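Local coordinates for protein N-acetylneuraminic acid (Sialic acid) synthetase (Leptospira borgpetersenii serovar Hardjo-bovis, PDB 6NCS) that probably catalyses condensation of phosphoenolpyruvate with an N-acylated mannosamine or its phosphate to form a sialic acid, and holds a manganese ion in a TIM barrel, at residues H177-S181 with Y182-E186; D188-L191 with S192-Q195; D209-G213 with I214-L218; L255-E258 with T259-I262. All coordinates share one frame; numbering follows the deposited sequence. Where two conformers were deposited one is given.

Contact 1: H177-S181 with Y182-E186; sequences HCVSS and YPMNE
V179 and M184 meet through apolar atoms, the two side chains crossing at about a right angle. The sulfur makes the closest approach: M184 SD lies 3.7 Å from V179 CB, and M184 CG is 4.0 Å from V179 CG1. Extended chi1 (-171°, CG anti to the backbone N) and chi2 (-157°) carry SD to V179; the bend at chi3 then takes the terminal CE elsewhere. A second first-shell contact sets Y182 against the backbone, with S181 O over one face of the ring, 3.5 Å from Y182 CG. Two waters bridge the segments. One receives a hydrogen bond from the backbone N of N185 at 2.6 Å and is bonded to the hydroxyl S181 OG, also at 2.6 Å. The other links two hydroxyls, S180 OG and Y182 OH, donating to the latter at 2.9 Å.

These residues form the loop that leaves strand 173-178 at the C-terminal mouth of the TIM barrel, where this fold carries its active site. An inverse gamma turn centred on S180, closed by S181 N to V179 O at 2.8 Å, changes the chain's direction, and a cis peptide bond before P183 turns it again. Farther out, Y182 packs edge-to-face with the metal ligand H210, and its OH is hydrogen-bonded to a citrate probably taken up from the crystallisation liquor. M184 N forms a backbone hydrogen bond with H210, while S180 N is held by E277 of the second subunit.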
ATOM      1  N   HIS A 177       0.039  -0.047 -14.103  1.00 11.68           N
ATOM      2  CA  HIS A 177       1.433   0.292 -13.850  1.00 15.25           C
ATOM      3  C   HIS A 177       2.303  -0.936 -14.094  1.00 15.98           C
ATOM      4  O   HIS A 177       1.892  -2.071 -13.848  1.00 15.53           O
ATOM      5  CB  HIS A 177       1.625   0.805 -12.416  1.00 14.30           C
ATOM      6  CG  HIS A 177       3.059   1.038 -12.068  1.00 15.15           C
ATOM      7  ND1 HIS A 177       3.889   1.815 -12.845  1.00 15.07           N
ATOM      8  CD2 HIS A 177       3.826   0.559 -11.062  1.00 13.34           C
ATOM      9  CE1 HIS A 177       5.105   1.816 -12.328  1.00 15.59           C
ATOM     10  NE2 HIS A 177       5.095   1.059 -11.244  1.00 15.66           N
ATOM     11  N   CYS A 178       3.507  -0.707 -14.608  1.00 13.14           N
ATOM     12  CA  CYS A 178       4.353  -1.781 -15.096  1.00 14.77           C
ATOM     13  C   CYS A 178       5.747  -1.205 -15.277  1.00 18.61           C
ATOM     14  O   CYS A 178       5.896  -0.015 -15.572  1.00 17.29           O
ATOM     15  CB  CYS A 178       3.816  -2.336 -16.433  1.00 17.63           C
ATOM     16  SG  CYS A 178       4.738  -3.740 -17.088  1.00 22.74           S
ATOM     17  N   VAL A 179       6.762  -2.039 -15.068  1.00 14.64           N
ATOM     18  CA  VAL A 179       8.148  -1.658 -15.304  1.00 16.13           C
ATOM     19  C   VAL A 179       8.753  -2.695 -16.236  1.00 19.29           C
ATOM     20  O   VAL A 179       8.856  -3.872 -15.868  1.00 20.17           O
ATOM     21  CB  VAL A 179       8.960  -1.564 -13.999  1.00 16.61           C
ATOM     22  CG1 VAL A 179      10.414  -1.190 -14.289  1.00 21.18           C
ATOM     23  CG2 VAL A 179       8.311  -0.569 -13.057  1.00 19.17           C
ATOM     24  N   SER A 180       9.134  -2.262 -17.445  1.00 18.31           N
ATOM     25  CA  SER A 180       9.695  -3.144 -18.470  1.00 19.77           C
ATOM     26  C   SER A 180      11.178  -3.408 -18.214  1.00 21.67           C
ATOM     27  O   SER A 180      12.056  -3.081 -19.016  1.00 23.31           O
ATOM     28  CB  SER A 180       9.480  -2.552 -19.857  1.00 23.77           C
ATOM     29  OG  SER A 180       8.097  -2.434 -20.139  1.00 25.95           O
ATOM     30  N   SER A 181      11.436  -4.035 -17.067  1.00 21.84           N
ATOM     31  CA  SER A 181      12.761  -4.478 -16.660  1.00 28.10           C
ATOM     32  C   SER A 181      12.713  -5.980 -16.401  1.00 25.70           C
ATOM     33  O   SER A 181      11.766  -6.481 -15.792  1.00 30.58           O
ATOM     34  CB  SER A 181      13.217  -3.718 -15.404  1.00 29.47           C
ATOM     35  OG  SER A 181      14.522  -4.096 -15.016  1.00 39.27           O
ATOM     36  N   TYR A 182      13.730  -6.706 -16.855  1.00 26.31           N
ATOM     37  CA  TYR A 182      13.687  -8.170 -16.842  1.00 31.43           C
ATOM     38  C   TYR A 182      14.975  -8.756 -16.282  1.00 35.80           C
ATOM     39  O   TYR A 182      16.029  -8.677 -16.947  1.00 36.43           O
ATOM     40  CB  TYR A 182      13.405  -8.696 -18.248  1.00 39.79           C
ATOM     41  CG  TYR A 182      12.046  -8.265 -18.764  1.00 44.96           C
ATOM     42  CD1 TYR A 182      11.878  -7.043 -19.410  1.00 48.92           C
ATOM     43  CD2 TYR A 182      10.927  -9.068 -18.583  1.00 50.41           C
ATOM     44  CE1 TYR A 182      10.634  -6.637 -19.867  1.00 46.07           C
ATOM     45  CE2 TYR A 182       9.679  -8.672 -19.042  1.00 45.94           C
ATOM     46  CZ  TYR A 182       9.539  -7.455 -19.677  1.00 45.11           C
ATOM     47  OH  TYR A 182       8.301  -7.058 -20.132  1.00 44.82           O
ATOM     48  N   PRO A 183      14.956  -9.325 -15.066  1.00 29.57           N
ATOM     49  CA  PRO A 183      13.803  -9.261 -14.161  1.00 27.29           C
ATOM     50  C   PRO A 183      13.753  -7.923 -13.435  1.00 33.59           C
ATOM     51  O   PRO A 183      14.765  -7.221 -13.363  1.00 31.79           O
ATOM     52  CB  PRO A 183      14.062 -10.410 -13.183  1.00 32.21           C
ATOM     53  CG  PRO A 183      15.542 -10.541 -13.150  1.00 41.48           C
ATOM     54  CD  PRO A 183      16.047 -10.154 -14.517  1.00 37.67           C
ATOM     55  N   MET A 184      12.593  -7.572 -12.895  1.00 23.74           N
ATOM     56  CA  MET A 184      12.431  -6.275 -12.251  1.00 22.53           C
ATOM     57  C   MET A 184      12.915  -6.363 -10.809  1.00 29.73           C
ATOM     58  O   MET A 184      12.459  -7.220 -10.043  1.00 37.44           O
ATOM     59  CB  MET A 184      10.977  -5.818 -12.307  1.00 20.23           C
ATOM     60  CG  MET A 184      10.799  -4.382 -11.843  1.00 21.49           C
ATOM     61  SD  MET A 184       9.133  -4.046 -11.290  1.00 27.40           S
ATOM     62  CE  MET A 184       9.130  -5.061  -9.804  1.00 19.57           C
ATOM     63  N   ASN A 185      13.846  -5.489 -10.446  1.00 23.98           N
ATOM     64  CA  ASN A 185      14.369  -5.449  -9.090  1.00 24.75           C
ATOM     65  C   ASN A 185      13.456  -4.612  -8.193  1.00 22.97           C
ATOM     66  O   ASN A 185      12.695  -3.768  -8.660  1.00 22.40           O
ATOM     67  CB  ASN A 185      15.785  -4.885  -9.092  1.00 26.71           C
ATOM     68  CG  ASN A 185      16.718  -5.656 -10.015  1.00 47.95           C
ATOM     69  OD1 ASN A 185      16.764  -6.888  -9.984  1.00 51.43           O
ATOM     70  ND2 ASN A 185      17.454  -4.933 -10.853  1.00 43.73           N
ATOM     71  N   GLU A 186      13.553  -4.860  -6.881  1.00 25.84           N
ATOM     72  CA  GLU A 186      12.690  -4.191  -5.903  1.00 27.08           C
ATOM     73  C   GLU A 186      12.726  -2.675  -6.051  1.00 24.85           C
ATOM     74  O   GLU A 186      11.682  -2.011  -6.049  1.00 24.97           O
ATOM     75  CB  GLU A 186      13.117  -4.558  -4.476  1.00 33.32           C
ATOM     76  CG  GLU A 186      12.601  -5.872  -3.965  1.00 34.55           C
ATOM     77  CD  GLU A 186      13.010  -6.137  -2.523  1.00 26.31           C
ATOM     78  OE1 GLU A 186      13.721  -5.304  -1.915  1.00 33.76           O
ATOM     79  OE2 GLU A 186      12.615  -7.189  -1.991  1.00 47.23           O
TER
HETATM   80  O   HOH W   1       6.316  -4.960 -19.900  1.00 47.03           O
HETATM   81  O   HOH W   2      14.711  -3.944 -12.394  1.00 23.34           O

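Contact 2: D188-L191 with S192-Q195; sequences DANL and SAIQ
I194 runs its side chain past the carbonyl oxygen of L191, three residues earlier. Its CB is already 3.3 Å from L191 O, CG1 follows at 3.5 Å and the terminal CD1 at 3.6 Å, so the whole branch skirts one oxygen. This follows from chi1 of -68°, which sets CG1 beside the backbone N, the same N that donates to L191 O at 3.0 Å. Only at the tip does I194 meet the leucine side chain, and loosely: CD1 is 4.4 Å from L191 CD2. Both side chains also pack on Y207 of strand 205-209 and on A220 of helix 215-222.

The backbone here is a type I beta turn from N190 to A193, closed by A193 N to N190 O at 2.9 Å, which leads the chain into helix 193-200, one of the outer helices of the TIM barrel. Since Q195 N is too far from L191 O for a direct helical bond, a water spans the pair, donating to L191 O at 2.8 Å and accepting weakly from Q195 N. N190, which has positive phi and psi, places its ND2 3.9 Å from A193 CB. Its amide is held chiefly by the second subunit, OD1 accepting from G269 N and ND2 donating to K270 O of that chain.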
ATOM      1  N   ASP A 188      13.145  -0.811  -8.424  1.00 21.77           N
ATOM      2  CA  ASP A 188      12.593  -0.287  -9.665  1.00 20.71           C
ATOM      3  C   ASP A 188      11.071  -0.349  -9.726  1.00 19.66           C
ATOM      4  O   ASP A 188      10.495   0.114 -10.708  1.00 20.82           O
ATOM      5  CB  ASP A 188      13.166  -1.049 -10.864  1.00 21.37           C
ATOM      6  CG  ASP A 188      14.582  -0.636 -11.199  1.00 37.14           C
ATOM      7  OD1 ASP A 188      14.962   0.512 -10.882  1.00 37.63           O
ATOM      8  OD2 ASP A 188      15.313  -1.462 -11.786  1.00 36.59           O
ATOM      9  N   ALA A 189      10.408  -0.888  -8.691  1.00 17.67           N
ATOM     10  CA  ALA A 189       8.974  -1.144  -8.772  1.00 16.05           C
ATOM     11  C   ALA A 189       8.163   0.140  -8.902  1.00 17.51           C
ATOM     12  O   ALA A 189       7.127   0.158  -9.585  1.00 15.44           O
ATOM     13  CB  ALA A 189       8.517  -1.935  -7.547  1.00 15.85           C
ATOM     14  N   ASN A 190       8.596   1.212  -8.233  1.00 17.33           N
ATOM     15  CA  ASN A 190       7.892   2.497  -8.242  1.00 15.09           C
ATOM     16  C   ASN A 190       6.389   2.318  -8.013  1.00 13.72           C
ATOM     17  O   ASN A 190       5.549   2.846  -8.748  1.00 14.17           O
ATOM     18  CB  ASN A 190       8.157   3.248  -9.552  1.00 15.63           C
ATOM     19  CG  ASN A 190       7.738   4.701  -9.482  1.00 22.87           C
ATOM     20  OD1 ASN A 190       7.548   5.238  -8.399  1.00 25.53           O
ATOM     21  ND2 ASN A 190       7.589   5.341 -10.641  1.00 15.67           N
ATOM     22  N   LEU A 191       6.041   1.540  -6.981  1.00 14.08           N
ATOM     23  CA  LEU A 191       4.632   1.225  -6.765  1.00 12.41           C
ATOM     24  C   LEU A 191       3.791   2.458  -6.443  1.00 19.02           C
ATOM     25  O   LEU A 191       2.572   2.425  -6.638  1.00 15.17           O
ATOM     26  CB  LEU A 191       4.472   0.183  -5.648  1.00 13.52           C
ATOM     27  CG  LEU A 191       5.060  -1.203  -5.940  1.00 16.45           C
ATOM     28  CD1 LEU A 191       4.584  -2.205  -4.869  1.00 13.13           C
ATOM     29  CD2 LEU A 191       4.688  -1.713  -7.338  1.00 19.78           C
ATOM     30  N   SER A 192       4.394   3.557  -5.978  1.00 13.51           N
ATOM     31  CA  SER A 192       3.542   4.716  -5.724  0.63 15.28           C
ATOM     32  C   SER A 192       3.040   5.357  -7.013  1.00 15.08           C
ATOM     33  O   SER A 192       2.153   6.214  -6.950  1.00 14.94           O
ATOM     34  CB  SER A 192       4.265   5.746  -4.852  0.63 19.70           C
ATOM     35  OG  SER A 192       5.439   6.226  -5.466  0.63 21.00           O
ATOM     36  N   ALA A 193       3.554   4.943  -8.180  1.00 14.47           N
ATOM     37  CA  ALA A 193       2.957   5.398  -9.437  1.00 12.60           C
ATOM     38  C   ALA A 193       1.498   4.964  -9.546  1.00 15.58           C
ATOM     39  O   ALA A 193       0.713   5.601 -10.257  1.00 16.24           O
ATOM     40  CB  ALA A 193       3.748   4.861 -10.626  1.00 15.12           C
ATOM     41  N   ILE A 194       1.126   3.874  -8.873  1.00 13.98           N
ATOM     42  CA  ILE A 194      -0.267   3.426  -8.882  1.00 13.42           C
ATOM     43  C   ILE A 194      -1.178   4.512  -8.316  1.00 17.66           C
ATOM     44  O   ILE A 194      -2.216   4.845  -8.902  1.00 15.50           O
ATOM     45  CB  ILE A 194      -0.401   2.100  -8.111  1.00 10.78           C
ATOM     46  CG1 ILE A 194       0.310   0.979  -8.893  1.00 15.32           C
ATOM     47  CG2 ILE A 194      -1.898   1.767  -7.832  1.00 13.85           C
ATOM     48  CD1 ILE A 194       0.594  -0.274  -8.079  1.00 18.06           C
ATOM     49  N   GLN A 195      -0.794   5.102  -7.179  1.00 13.87           N
ATOM     50  CA  GLN A 195      -1.617   6.160  -6.605  1.00 15.26           C
ATOM     51  C   GLN A 195      -1.572   7.423  -7.455  1.00 16.12           C
ATOM     52  O   GLN A 195      -2.571   8.143  -7.549  1.00 20.68           O
ATOM     53  CB  GLN A 195      -1.174   6.466  -5.174  1.00 20.83           C
ATOM     54  CG  GLN A 195      -1.713   5.508  -4.163  1.00 35.32           C
ATOM     55  CD  GLN A 195      -3.221   5.556  -4.064  1.00 26.63           C
ATOM     56  OE1 GLN A 195      -3.836   6.611  -4.256  1.00 34.88           O
ATOM     57  NE2 GLN A 195      -3.829   4.411  -3.775  1.00 31.92           N
TER
HETATM   58  O   HOH W   3       0.536   3.460  -5.000  1.00 17.60           O

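Contact 3: D209-G213 with I214-L218; sequences DHSKG and IEIPL. With MN (manganese (II) ion), chain C.
The manganese site of the barrel is served by the loop after strand 205-209, and just beside the metal ligand this loop folds back on the helix that follows, D209 lying against P217. H210 NE2 binds the manganese ion at 2.1 Å; a water, H231 NE2 and three further atoms bring the ligands to six. The neighbouring D209 points the other way. Its carboxylate rests on the proline ring, with OD1 3.5 Å from P217 CD and I216 CG2 also close by.

S211 connects loop and helix. Its OG takes the position between the backbone N and the carbonyl carbon (chi1 80°), from which it donates to D209 OD2 at 2.6 Å, using the syn lone pair of that oxygen. The same OG accepts from G213 N at 3.2 Å in a nearly straight bond (168°), which makes an ST turn. A water completes the link: it donates to S211 OG at 2.8 Å and accepts from I216 N at 2.9 Å, thereby occupying a backbone donor in the first turn of helix 215-222. On the apolar side, S211 CB touches I216 CD1 at 3.7 Å.

K230 forms a salt bridge with D209 OD2 and a hydrogen bond with G213 O, and Y207 OH is bonded to D209 OD1, so both carboxylate oxygens are engaged. A metal ligand placed just beyond the C-terminal end of a strand, on the loop leading to the next helix, is the usual location of active-site residues in a TIM barrel.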
ATOM      1  N   ASP A 209       3.312  -7.389 -13.061  1.00 13.77           N
ATOM      2  CA  ASP A 209       4.577  -7.691 -12.404  1.00 15.51           C
ATOM      3  C   ASP A 209       5.556  -8.401 -13.325  1.00 16.80           C
ATOM      4  O   ASP A 209       5.174  -9.277 -14.113  1.00 19.40           O
ATOM      5  CB  ASP A 209       4.370  -8.562 -11.166  1.00 16.98           C
ATOM      6  CG  ASP A 209       5.642  -8.700 -10.345  1.00 15.83           C
ATOM      7  OD1 ASP A 209       6.123  -7.675  -9.818  1.00 18.07           O
ATOM      8  OD2 ASP A 209       6.168  -9.823 -10.229  1.00 20.12           O
ATOM      9  N   HIS A 210       6.838  -8.055 -13.176  1.00 15.36           N
ATOM     10  CA  HIS A 210       7.926  -8.764 -13.843  1.00 16.48           C
ATOM     11  C   HIS A 210       9.046  -9.086 -12.859  1.00 17.32           C
ATOM     12  O   HIS A 210      10.214  -9.211 -13.242  1.00 18.55           O
ATOM     13  CB  HIS A 210       8.431  -7.967 -15.042  1.00 23.51           C
ATOM     14  CG  HIS A 210       7.394  -7.821 -16.107  1.00 30.18           C
ATOM     15  ND1 HIS A 210       6.578  -6.714 -16.206  1.00 28.05           N
ATOM     16  CD2 HIS A 210       6.977  -8.685 -17.063  1.00 29.96           C
ATOM     17  CE1 HIS A 210       5.735  -6.883 -17.210  1.00 33.36           C
ATOM     18  NE2 HIS A 210       5.955  -8.070 -17.745  1.00 31.21           N
ATOM     19  N   SER A 211       8.691  -9.241 -11.590  1.00 20.42           N
ATOM     20  CA  SER A 211       9.632  -9.643 -10.562  1.00 22.45           C
ATOM     21  C   SER A 211       9.693 -11.163 -10.453  1.00 20.40           C
ATOM     22  O   SER A 211       8.889 -11.894 -11.038  1.00 18.23           O
ATOM     23  CB  SER A 211       9.230  -9.065  -9.209  1.00 22.76           C
ATOM     24  OG  SER A 211       8.201  -9.862  -8.652  1.00 20.66           O
ATOM     25  N   LYS A 212      10.652 -11.636  -9.656  1.00 19.13           N
ATOM     26  CA  LYS A 212      10.845 -13.060  -9.423  1.00 19.64           C
ATOM     27  C   LYS A 212      10.039 -13.591  -8.236  1.00 19.98           C
ATOM     28  O   LYS A 212      10.345 -14.673  -7.728  1.00 23.94           O
ATOM     29  CB  LYS A 212      12.334 -13.362  -9.220  1.00 21.39           C
ATOM     30  CG  LYS A 212      13.180 -13.171 -10.479  1.00 23.62           C
ATOM     31  CD  LYS A 212      14.599 -13.712 -10.304  1.00 29.29           C
ATOM     32  CE  LYS A 212      15.403 -12.860  -9.326  1.00 48.85           C
ATOM     33  NZ  LYS A 212      16.871 -13.145  -9.384  1.00 56.99           N
ATOM     34  N   GLY A 213       9.021 -12.871  -7.783  1.00 21.87           N
ATOM     35  CA  GLY A 213       8.201 -13.400  -6.716  1.00 21.59           C
ATOM     36  C   GLY A 213       6.807 -12.815  -6.732  1.00 16.20           C
ATOM     37  O   GLY A 213       6.394 -12.170  -7.698  1.00 16.76           O
ATOM     38  N   ILE A 214       6.077 -13.037  -5.634  1.00 15.95           N
ATOM     39  CA  ILE A 214       4.756 -12.436  -5.496  1.00 14.66           C
ATOM     40  C   ILE A 214       4.716 -11.346  -4.441  1.00 15.65           C
ATOM     41  O   ILE A 214       3.669 -10.710  -4.278  1.00 15.72           O
ATOM     42  CB  ILE A 214       3.659 -13.484  -5.215  1.00 18.53           C
ATOM     43  CG1 ILE A 214       3.893 -14.198  -3.883  1.00 22.66           C
ATOM     44  CG2 ILE A 214       3.528 -14.457  -6.373  1.00 14.77           C
ATOM     45  CD1 ILE A 214       2.671 -14.996  -3.428  1.00 22.01           C
ATOM     46  N   GLU A 215       5.819 -11.085  -3.739  1.00 15.74           N
ATOM     47  CA  GLU A 215       5.776 -10.041  -2.719  1.00 21.17           C
ATOM     48  C   GLU A 215       5.475  -8.683  -3.332  1.00 14.90           C
ATOM     49  O   GLU A 215       4.672  -7.921  -2.789  1.00 15.39           O
ATOM     50  CB  GLU A 215       7.081  -9.975  -1.935  1.00 21.41           C
ATOM     51  CG  GLU A 215       6.985  -8.968  -0.782  1.00 20.25           C
ATOM     52  CD  GLU A 215       8.299  -8.709  -0.079  1.00 27.70           C
ATOM     53  OE1 GLU A 215       9.334  -8.583  -0.757  1.00 28.51           O
ATOM     54  OE2 GLU A 215       8.284  -8.624   1.165  1.00 30.72           O
ATOM     55  N   ILE A 216       6.123  -8.345  -4.449  1.00 15.06           N
ATOM     56  CA  ILE A 216       5.899  -7.030  -5.053  1.00 14.46           C
ATOM     57  C   ILE A 216       4.459  -6.861  -5.533  1.00 19.92           C
ATOM     58  O   ILE A 216       3.842  -5.833  -5.210  1.00 12.65           O
ATOM     59  CB  ILE A 216       6.945  -6.758  -6.145  1.00 15.23           C
ATOM     60  CG1 ILE A 216       8.337  -6.686  -5.518  1.00 16.83           C
ATOM     61  CG2 ILE A 216       6.638  -5.443  -6.835  1.00 16.08           C
ATOM     62  CD1 ILE A 216       9.492  -6.555  -6.504  1.00 24.12           C
ATOM     63  N   PRO A 217       3.852  -7.815  -6.253  1.00 12.51           N
ATOM     64  CA  PRO A 217       2.417  -7.657  -6.561  1.00 16.09           C
ATOM     65  C   PRO A 217       1.516  -7.551  -5.324  1.00 12.40           C
ATOM     66  O   PRO A 217       0.524  -6.811  -5.356  1.00 13.47           O
ATOM     67  CB  PRO A 217       2.091  -8.901  -7.412  1.00 16.50           C
ATOM     68  CG  PRO A 217       3.290  -9.769  -7.402  1.00 17.37           C
ATOM     69  CD  PRO A 217       4.470  -8.916  -7.014  1.00 15.13           C
ATOM     70  N   LEU A 218       1.828  -8.241  -4.231  1.00 13.33           N
ATOM     71  CA  LEU A 218       1.027  -8.072  -3.016  1.00 11.12           C
ATOM     72  C   LEU A 218       1.187  -6.668  -2.444  1.00 11.50           C
ATOM     73  O   LEU A 218       0.203  -6.049  -2.011  1.00 13.36           O
ATOM     74  CB  LEU A 218       1.420  -9.122  -1.972  1.00 12.12           C
ATOM     75  CG  LEU A 218       1.023 -10.541  -2.427  1.00 14.22           C
ATOM     76  CD1 LEU A 218       1.566 -11.564  -1.464  1.00 14.28           C
ATOM     77  CD2 LEU A 218      -0.498 -10.630  -2.484  1.00 16.79           C
TER
HETATM   78 MN    MN C 301       4.780  -9.212 -19.112  0.66 19.63          MN
HETATM   79  O   HOH W   4       7.999 -10.051  -5.817  1.00 18.01           O
HETATM   80  O   HOH W   5       3.064  -9.266 -18.164  1.00 24.55           O

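Contact 4: L255-E258 with T259-I262; sequences LVTE and TERI
L255 offers one carbonyl oxygen to two donors of T259: the backbone N at 2.9 Å and the hydroxyl OG1 at 2.7 Å, reaching L255 O from opposite faces of its plane. The hydroxyl can fold back in this way because chi1 of T259 (-68°) sets OG1 beside its own backbone N. The leucine side chain lies alongside that of T259, with CD1 3.9 Å from OG1. At V256 the oxygen accepts from E260 N at 3.1 Å, and CG1 runs beside the outstretched glutamate, 3.9 Å from E260 OE2.

All of this lies in the middle of helix 249-266, which packs on the outside of the TIM barrel: V256 and T259 touch I28 of strand 27-33, and L255, E258, T259 and I262 all touch L218 of helix 215-222. Next, T257 O takes the backbone bond from R261 N.

E258 finishes the segment with a salt bridge to R261, three residues on, in a side-on grip of one nitrogen to each oxygen. R261 NH2 meets E258 OE1 at 2.8 Å, almost straight (173°), and R261 NE meets E258 OE2 at 2.8 Å. Both oxygens are approached on their syn sides, and the two flat groups are turned 24° apart. The bend of E258 at chi2 and of R261 at chi3 brings the ends together. R261 also forms salt bridges with E186 and E215 of the second subunit.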
ATOM      1  N   LEU A 255      -0.920 -15.975  -4.250  1.00 12.57           N
ATOM      2  CA  LEU A 255      -1.175 -14.603  -4.685  1.00 12.06           C
ATOM      3  C   LEU A 255      -2.652 -14.276  -4.578  1.00 12.74           C
ATOM      4  O   LEU A 255      -3.026 -13.200  -4.099  1.00 12.38           O
ATOM      5  CB  LEU A 255      -0.690 -14.403  -6.125  1.00 11.54           C
ATOM      6  CG  LEU A 255      -0.950 -13.048  -6.792  1.00 16.05           C
ATOM      7  CD1 LEU A 255      -0.261 -11.886  -6.052  1.00 15.41           C
ATOM      8  CD2 LEU A 255      -0.480 -13.107  -8.247  1.00 15.29           C
ATOM      9  N   VAL A 256      -3.509 -15.201  -5.002  1.00 10.78           N
ATOM     10  CA  VAL A 256      -4.949 -14.966  -4.942  1.00 13.88           C
ATOM     11  C   VAL A 256      -5.408 -14.809  -3.496  1.00 12.16           C
ATOM     12  O   VAL A 256      -6.142 -13.870  -3.160  1.00 13.43           O
ATOM     13  CB  VAL A 256      -5.707 -16.098  -5.660  1.00 12.27           C
ATOM     14  CG1 VAL A 256      -7.203 -16.004  -5.380  1.00 14.03           C
ATOM     15  CG2 VAL A 256      -5.432 -16.037  -7.182  1.00 13.51           C
ATOM     16  N   THR A 257      -5.018 -15.743  -2.618  1.00 10.76           N
ATOM     17  CA  THR A 257      -5.571 -15.691  -1.262  1.00 16.64           C
ATOM     18  C   THR A 257      -4.951 -14.557  -0.460  1.00 15.00           C
ATOM     19  O   THR A 257      -5.618 -13.959   0.397  1.00 12.51           O
ATOM     20  CB  THR A 257      -5.392 -17.025  -0.516  1.00 17.41           C
ATOM     21  OG1 THR A 257      -4.005 -17.355  -0.397  1.00 17.91           O
ATOM     22  CG2 THR A 257      -6.120 -18.152  -1.243  1.00 16.49           C
ATOM     23  N   GLU A 258      -3.685 -14.243  -0.722  1.00 13.16           N
ATOM     24  CA  GLU A 258      -3.070 -13.130  -0.009  1.00 15.70           C
ATOM     25  C   GLU A 258      -3.610 -11.797  -0.505  1.00 11.02           C
ATOM     26  O   GLU A 258      -3.758 -10.860   0.285  1.00 13.79           O
ATOM     27  CB  GLU A 258      -1.552 -13.198  -0.139  1.00 14.00           C
ATOM     28  CG  GLU A 258      -0.926 -14.290   0.751  1.00 13.57           C
ATOM     29  CD  GLU A 258      -1.017 -13.959   2.241  1.00 18.72           C
ATOM     30  OE1 GLU A 258      -0.127 -13.251   2.758  1.00 23.45           O
ATOM     31  OE2 GLU A 258      -1.976 -14.414   2.897  1.00 18.80           O
ATOM     32  N   THR A 259      -3.944 -11.696  -1.795  1.00 12.55           N
ATOM     33  CA  THR A 259      -4.592 -10.483  -2.283  1.00 10.41           C
ATOM     34  C   THR A 259      -5.921 -10.256  -1.581  1.00 15.60           C
ATOM     35  O   THR A 259      -6.232  -9.127  -1.171  1.00 13.92           O
ATOM     36  CB  THR A 259      -4.798 -10.566  -3.793  1.00 12.12           C
ATOM     37  OG1 THR A 259      -3.529 -10.528  -4.446  1.00 14.37           O
ATOM     38  CG2 THR A 259      -5.623  -9.403  -4.264  1.00 15.00           C
ATOM     39  N   GLU A 260      -6.714 -11.320  -1.423  1.00 13.13           N
ATOM     40  CA  GLU A 260      -7.989 -11.189  -0.732  1.00 14.08           C
ATOM     41  C   GLU A 260      -7.768 -10.759   0.711  1.00 15.95           C
ATOM     42  O   GLU A 260      -8.497  -9.911   1.238  1.00 15.69           O
ATOM     43  CB  GLU A 260      -8.760 -12.510  -0.816  1.00 17.42           C
ATOM     44  CG  GLU A 260      -9.251 -12.812  -2.236  1.00 31.53           C
ATOM     45  CD  GLU A 260      -9.637 -14.280  -2.496  1.00 42.24           C
ATOM     46  OE1 GLU A 260      -9.271 -15.185  -1.706  1.00 39.93           O
ATOM     47  OE2 GLU A 260     -10.304 -14.524  -3.522  1.00 32.07           O
ATOM     48  N   ARG A 261      -6.740 -11.312   1.354  1.00 12.15           N
ATOM     49  CA  ARG A 261      -6.474 -10.965   2.742  1.00 11.78           C
ATOM     50  C   ARG A 261      -6.051  -9.510   2.871  1.00 13.44           C
ATOM     51  O   ARG A 261      -6.516  -8.805   3.774  1.00 14.97           O
ATOM     52  CB  ARG A 261      -5.414 -11.910   3.323  1.00 12.62           C
ATOM     53  CG  ARG A 261      -5.145 -11.681   4.798  1.00 19.48           C
ATOM     54  CD  ARG A 261      -4.225 -12.760   5.363  1.00 21.23           C
ATOM     55  NE  ARG A 261      -2.851 -12.588   4.902  1.00 17.29           N
ATOM     56  CZ  ARG A 261      -1.958 -11.820   5.520  1.00 21.54           C
ATOM     57  NH1 ARG A 261      -2.302 -11.171   6.624  1.00 23.91           N
ATOM     58  NH2 ARG A 261      -0.721 -11.708   5.044  1.00 17.70           N
ATOM     59  N   ILE A 262      -5.174  -9.033   1.975  1.00 10.60           N
ATOM     60  CA  ILE A 262      -4.758  -7.631   2.031  1.00 11.67           C
ATOM     61  C   ILE A 262      -5.938  -6.710   1.726  1.00 13.45           C
ATOM     62  O   ILE A 262      -6.086  -5.651   2.343  1.00 16.29           O
ATOM     63  CB  ILE A 262      -3.570  -7.385   1.081  1.00 12.03           C
ATOM     64  CG1 ILE A 262      -2.330  -8.103   1.607  1.00 18.71           C
ATOM     65  CG2 ILE A 262      -3.280  -5.891   0.931  1.00 15.66           C
ATOM     66  CD1 ILE A 262      -1.167  -8.189   0.582  1.00 17.39           C
TER

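Contacts 1 and 3 both border the metal site, their centres about 9 Å apart: C178 SG lies 3.3 Å from H210 CE1, and the side chain of Y182 is about 4 Å from the manganese ion. Contact 2 adjoins contact 1, centres about 11 Å apart, where H177 NE2 reaches A189 O at 2.8 Å, probably as a hydrogen bond. Contacts 2 and 4 both stand off from the metal, the side chains of L191 and L255 about 14 and 13 Å from it; contact 4 meets contact 3 through L218 CD2, 3.6 Å from T259 OG1. Across the dimer, the arginine of contact 4 in one subunit lies between acids of contacts 1 and 3 in the other, where E186 OE2 and E215 OE1 are 3.8 Å apart.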